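Local structure of putative Glycerophosphoryl diester phosphodiesterase (Silicibacter pomeroyi, 3L12) at residues T273-E278 with G292-Y297. The protein is a putative, magnesium-binding member of the glycerophosphoryl diester phosphodiesterase family, built on a TIM-barrel fold. Numbering follows the deposited sequence.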
ATOM      1  N   THR A 273       2.186  19.652  10.294  1.00  7.93           N
ATOM      2  CA  THR A 273       3.500  19.750   9.683  1.00  9.07           C
ATOM      3  C   THR A 273       3.663  18.699   8.563  1.00  8.36           C
ATOM      4  O   THR A 273       2.957  17.653   8.538  1.00 10.71           O
ATOM      5  CB  THR A 273       4.588  19.688  10.739  1.00  9.42           C
ATOM      6  OG1 THR A 273       5.836  20.077  10.131  1.00  9.95           O
ATOM      7  CG2 THR A 273       4.611  18.293  11.396  1.00  6.28           C
ATOM      8  N   TRP A 274       4.574  18.991   7.625  1.00 10.16           N
ATOM      9  CA  TRP A 274       4.741  18.237   6.380  1.00  7.89           C
ATOM     10  C   TRP A 274       6.158  18.318   5.875  1.00  8.48           C
ATOM     11  O   TRP A 274       6.896  19.189   6.400  1.00  9.58           O
ATOM     12  CB  TRP A 274       3.826  18.829   5.256  1.00  6.99           C
ATOM     13  CG  TRP A 274       4.165  20.243   4.948  1.00  7.89           C
ATOM     14  CD1 TRP A 274       3.718  21.339   5.609  1.00  8.21           C
ATOM     15  CD2 TRP A 274       5.068  20.707   3.944  1.00  8.53           C
ATOM     16  NE1 TRP A 274       4.321  22.469   5.104  1.00  9.45           N
ATOM     17  CE2 TRP A 274       5.152  22.117   4.085  1.00  9.10           C
ATOM     18  CE3 TRP A 274       5.851  20.075   2.962  1.00 11.32           C
ATOM     19  CZ2 TRP A 274       5.924  22.902   3.243  1.00  9.07           C
ATOM     20  CZ3 TRP A 274       6.642  20.875   2.141  1.00 10.76           C
ATOM     21  CH2 TRP A 274       6.665  22.270   2.301  1.00 10.90           C
ATOM     22  N   THR A 275       6.660  17.381   5.051  1.00  8.87           N
ATOM     23  CA  THR A 275       6.123  16.063   4.712  1.00  9.36           C
ATOM     24  C   THR A 275       7.106  15.164   5.499  1.00 10.04           C
ATOM     25  O   THR A 275       8.314  15.155   5.229  1.00 10.32           O
ATOM     26  CB  THR A 275       6.137  15.763   3.246  1.00 11.02           C
ATOM     27  OG1 THR A 275       5.176  16.606   2.597  1.00 11.00           O
ATOM     28  CG2 THR A 275       5.803  14.330   3.009  1.00  8.77           C
ATOM     29  N   VAL A 276       6.583  14.473   6.503  1.00  9.06           N
ATOM     30  CA  VAL A 276       7.473  13.863   7.514  1.00  9.04           C
ATOM     31  C   VAL A 276       7.511  12.386   7.265  1.00  7.66           C
ATOM     32  O   VAL A 276       6.495  11.679   7.442  1.00  7.42           O
ATOM     33  CB  VAL A 276       7.035  14.246   8.973  1.00  7.99           C
ATOM     34  CG1 VAL A 276       8.146  13.972   9.962  1.00  8.38           C
ATOM     35  CG2 VAL A 276       6.515  15.741   9.127  1.00  8.11           C
ATOM     36  N   ASN A 277       8.695  11.862   6.922  1.00  8.95           N
ATOM     37  CA  ASN A 277       8.857  10.478   6.512  1.00  9.63           C
ATOM     38  C   ASN A 277       9.856   9.675   7.315  1.00  7.99           C
ATOM     39  O   ASN A 277       9.647   8.495   7.542  1.00  8.49           O
ATOM     40  CB  ASN A 277       9.295  10.432   5.049  1.00  8.57           C
ATOM     41  CG  ASN A 277       8.231  10.967   4.097  1.00 11.67           C
ATOM     42  OD1 ASN A 277       7.019  10.967   4.430  1.00  9.14           O
ATOM     43  ND2 ASN A 277       8.659  11.369   2.878  1.00 10.76           N
ATOM     44  N   GLU A 278      10.946  10.269   7.774  1.00  7.30           N
ATOM     45  CA  GLU A 278      11.932   9.455   8.506  1.00  9.16           C
ATOM     46  C   GLU A 278      11.449   9.216   9.931  1.00  8.65           C
ATOM     47  O   GLU A 278      10.881  10.111  10.580  1.00  8.72           O
ATOM     48  CB  GLU A 278      13.268  10.168   8.504  1.00 11.73           C
ATOM     49  CG  GLU A 278      13.779  10.417   7.088  1.00 14.28           C
ATOM     50  CD  GLU A 278      13.930   9.152   6.254  1.00 17.59           C
ATOM     51  OE1 GLU A 278      14.305   8.118   6.821  1.00 21.27           O
ATOM     52  OE2 GLU A 278      13.602   9.153   5.025  1.00 21.19           O
ATOM     53  N   GLY A 292      -1.169  17.461  13.707  1.00  8.84           N
ATOM     54  CA  GLY A 292      -1.133  16.408  12.690  1.00  8.97           C
ATOM     55  C   GLY A 292       0.134  16.427  11.872  1.00  8.08           C
ATOM     56  O   GLY A 292       0.851  17.424  11.856  1.00  7.30           O
ATOM     57  N   ILE A 293       0.373  15.278  11.233  1.00  8.03           N
ATOM     58  CA  ILE A 293       1.528  15.015  10.394  1.00  7.00           C
ATOM     59  C   ILE A 293       1.123  14.551   9.017  1.00  6.87           C
ATOM     60  O   ILE A 293       0.335  13.579   8.886  1.00  7.76           O
ATOM     61  CB  ILE A 293       2.387  13.907  11.036  1.00  7.88           C
ATOM     62  CG1 ILE A 293       2.945  14.383  12.345  1.00  8.64           C
ATOM     63  CG2 ILE A 293       3.560  13.499  10.134  1.00  7.63           C
ATOM     64  CD1 ILE A 293       3.619  13.237  13.177  1.00  8.88           C
ATOM     65  N   VAL A 294       1.556  15.301   8.000  1.00  7.49           N
ATOM     66  CA  VAL A 294       1.385  14.960   6.621  1.00  6.95           C
ATOM     67  C   VAL A 294       2.606  14.132   6.263  1.00  6.66           C
ATOM     68  O   VAL A 294       3.757  14.568   6.412  1.00  9.15           O
ATOM     69  CB  VAL A 294       1.314  16.228   5.721  1.00  7.69           C
ATOM     70  CG1 VAL A 294       1.134  15.864   4.261  1.00  9.89           C
ATOM     71  CG2 VAL A 294       0.176  17.144   6.207  1.00  5.57           C
ATOM     72  N   THR A 295       2.333  12.943   5.726  1.00  7.20           N
ATOM     73  CA  THR A 295       3.365  11.943   5.446  1.00  6.89           C
ATOM     74  C   THR A 295       3.146  11.173   4.113  1.00  6.25           C
ATOM     75  O   THR A 295       2.044  10.847   3.724  1.00  7.25           O
ATOM     76  CB  THR A 295       3.488  10.933   6.622  1.00  7.09           C
ATOM     77  OG1 THR A 295       4.623  10.044   6.408  1.00  7.72           O
ATOM     78  CG2 THR A 295       2.146  10.136   6.814  1.00  6.27           C
ATOM     79  N   ASP A 296       4.261  10.832   3.457  1.00  7.13           N
ATOM     80  CA  ASP A 296       4.259   9.923   2.330  1.00  8.00           C
ATOM     81  C   ASP A 296       4.109   8.437   2.725  1.00  7.65           C
ATOM     82  O   ASP A 296       3.821   7.569   1.868  1.00  8.30           O
ATOM     83  CB  ASP A 296       5.571  10.072   1.528  1.00  8.24           C
ATOM     84  CG  ASP A 296       5.705  11.448   0.877  1.00  8.13           C
ATOM     85  OD1 ASP A 296       4.733  11.894   0.293  1.00  9.13           O
ATOM     86  OD2 ASP A 296       6.796  12.047   0.925  1.00  8.53           O
ATOM     87  N   TYR A 297       4.271   8.157   4.043  1.00  6.95           N
ATOM     88  CA  TYR A 297       4.283   6.792   4.590  1.00  8.68           C
ATOM     89  C   TYR A 297       3.316   6.693   5.764  1.00  9.84           C
ATOM     90  O   TYR A 297       3.736   6.704   6.915  1.00  9.41           O
ATOM     91  CB  TYR A 297       5.693   6.424   5.053  1.00  8.74           C
ATOM     92  CG  TYR A 297       6.690   6.372   3.920  1.00  8.74           C
ATOM     93  CD1 TYR A 297       6.859   5.202   3.173  1.00 10.41           C
ATOM     94  CD2 TYR A 297       7.438   7.494   3.593  1.00 10.29           C
ATOM     95  CE1 TYR A 297       7.764   5.144   2.097  1.00 12.26           C
ATOM     96  CE2 TYR A 297       8.311   7.460   2.505  1.00 10.85           C
ATOM     97  CZ  TYR A 297       8.479   6.316   1.787  1.00 12.15           C
ATOM     98  OH  TYR A 297       9.394   6.232   0.722  1.00 15.04           O
TER
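The Asn277 amide stands almost upright against the Tyr297 ring, their planes 87° apart, and meets it at the edge, with CG in the ring plane 3.6 Å from CD2. The same amide grips Asp296 at two points. Its OD1 accepts the backbone N of Asp296 at 2.9 Å, while ND2 reaches the carboxylate OD2 at 2.8 Å in a nearly straight bond, meeting that oxygen on its anti side and lying close to the carboxylate plane. Two bonds to one residue fix the rotation of the amide. OD2 also forms a salt bridge with Arg27, and OD1 of Asp296 bonds His23, so this buried carboxylate is held at both oxygens. Thr275, whose preceding peptide bond is cis, brings CG2 to 3.2 Å from Asp296 OD2.

Thr295 OG1, anti to the backbone N (chi1 -173°), sits beside its own carbonyl carbon, where it can donate to Val276 O at 2.7 Å and accept Tyr297 N, closing an ST turn. Upstream, Thr273 pairs with Ile293 in parallel: Thr273 N bonds Gly292 O, and Val294 N bonds Thr273 O. Past the cis peptide, Val276 N returns to Val294 O. The Trp274 side chain meets Val294 through CB, 3.6 Å from Val294 CB; the indole turns away, NE1 hydrogen-bonding Cys250 O and the ring packing edge-to-face with Tyr252. Val276 CB packs on Ile293 CG2 at 3.7 Å, and Val276 also touches Ile282 and Met285 of helix 279-288.

The Thr275 side chain lies about 7 Å from the magnesium ion, whose ligands include Glu50, Asp52 and Glu149. Adjacent parallel strands 270-273 and 292-295, joined through helix 279-288, make the beta-alpha-beta unit characteristic of a TIM barrel.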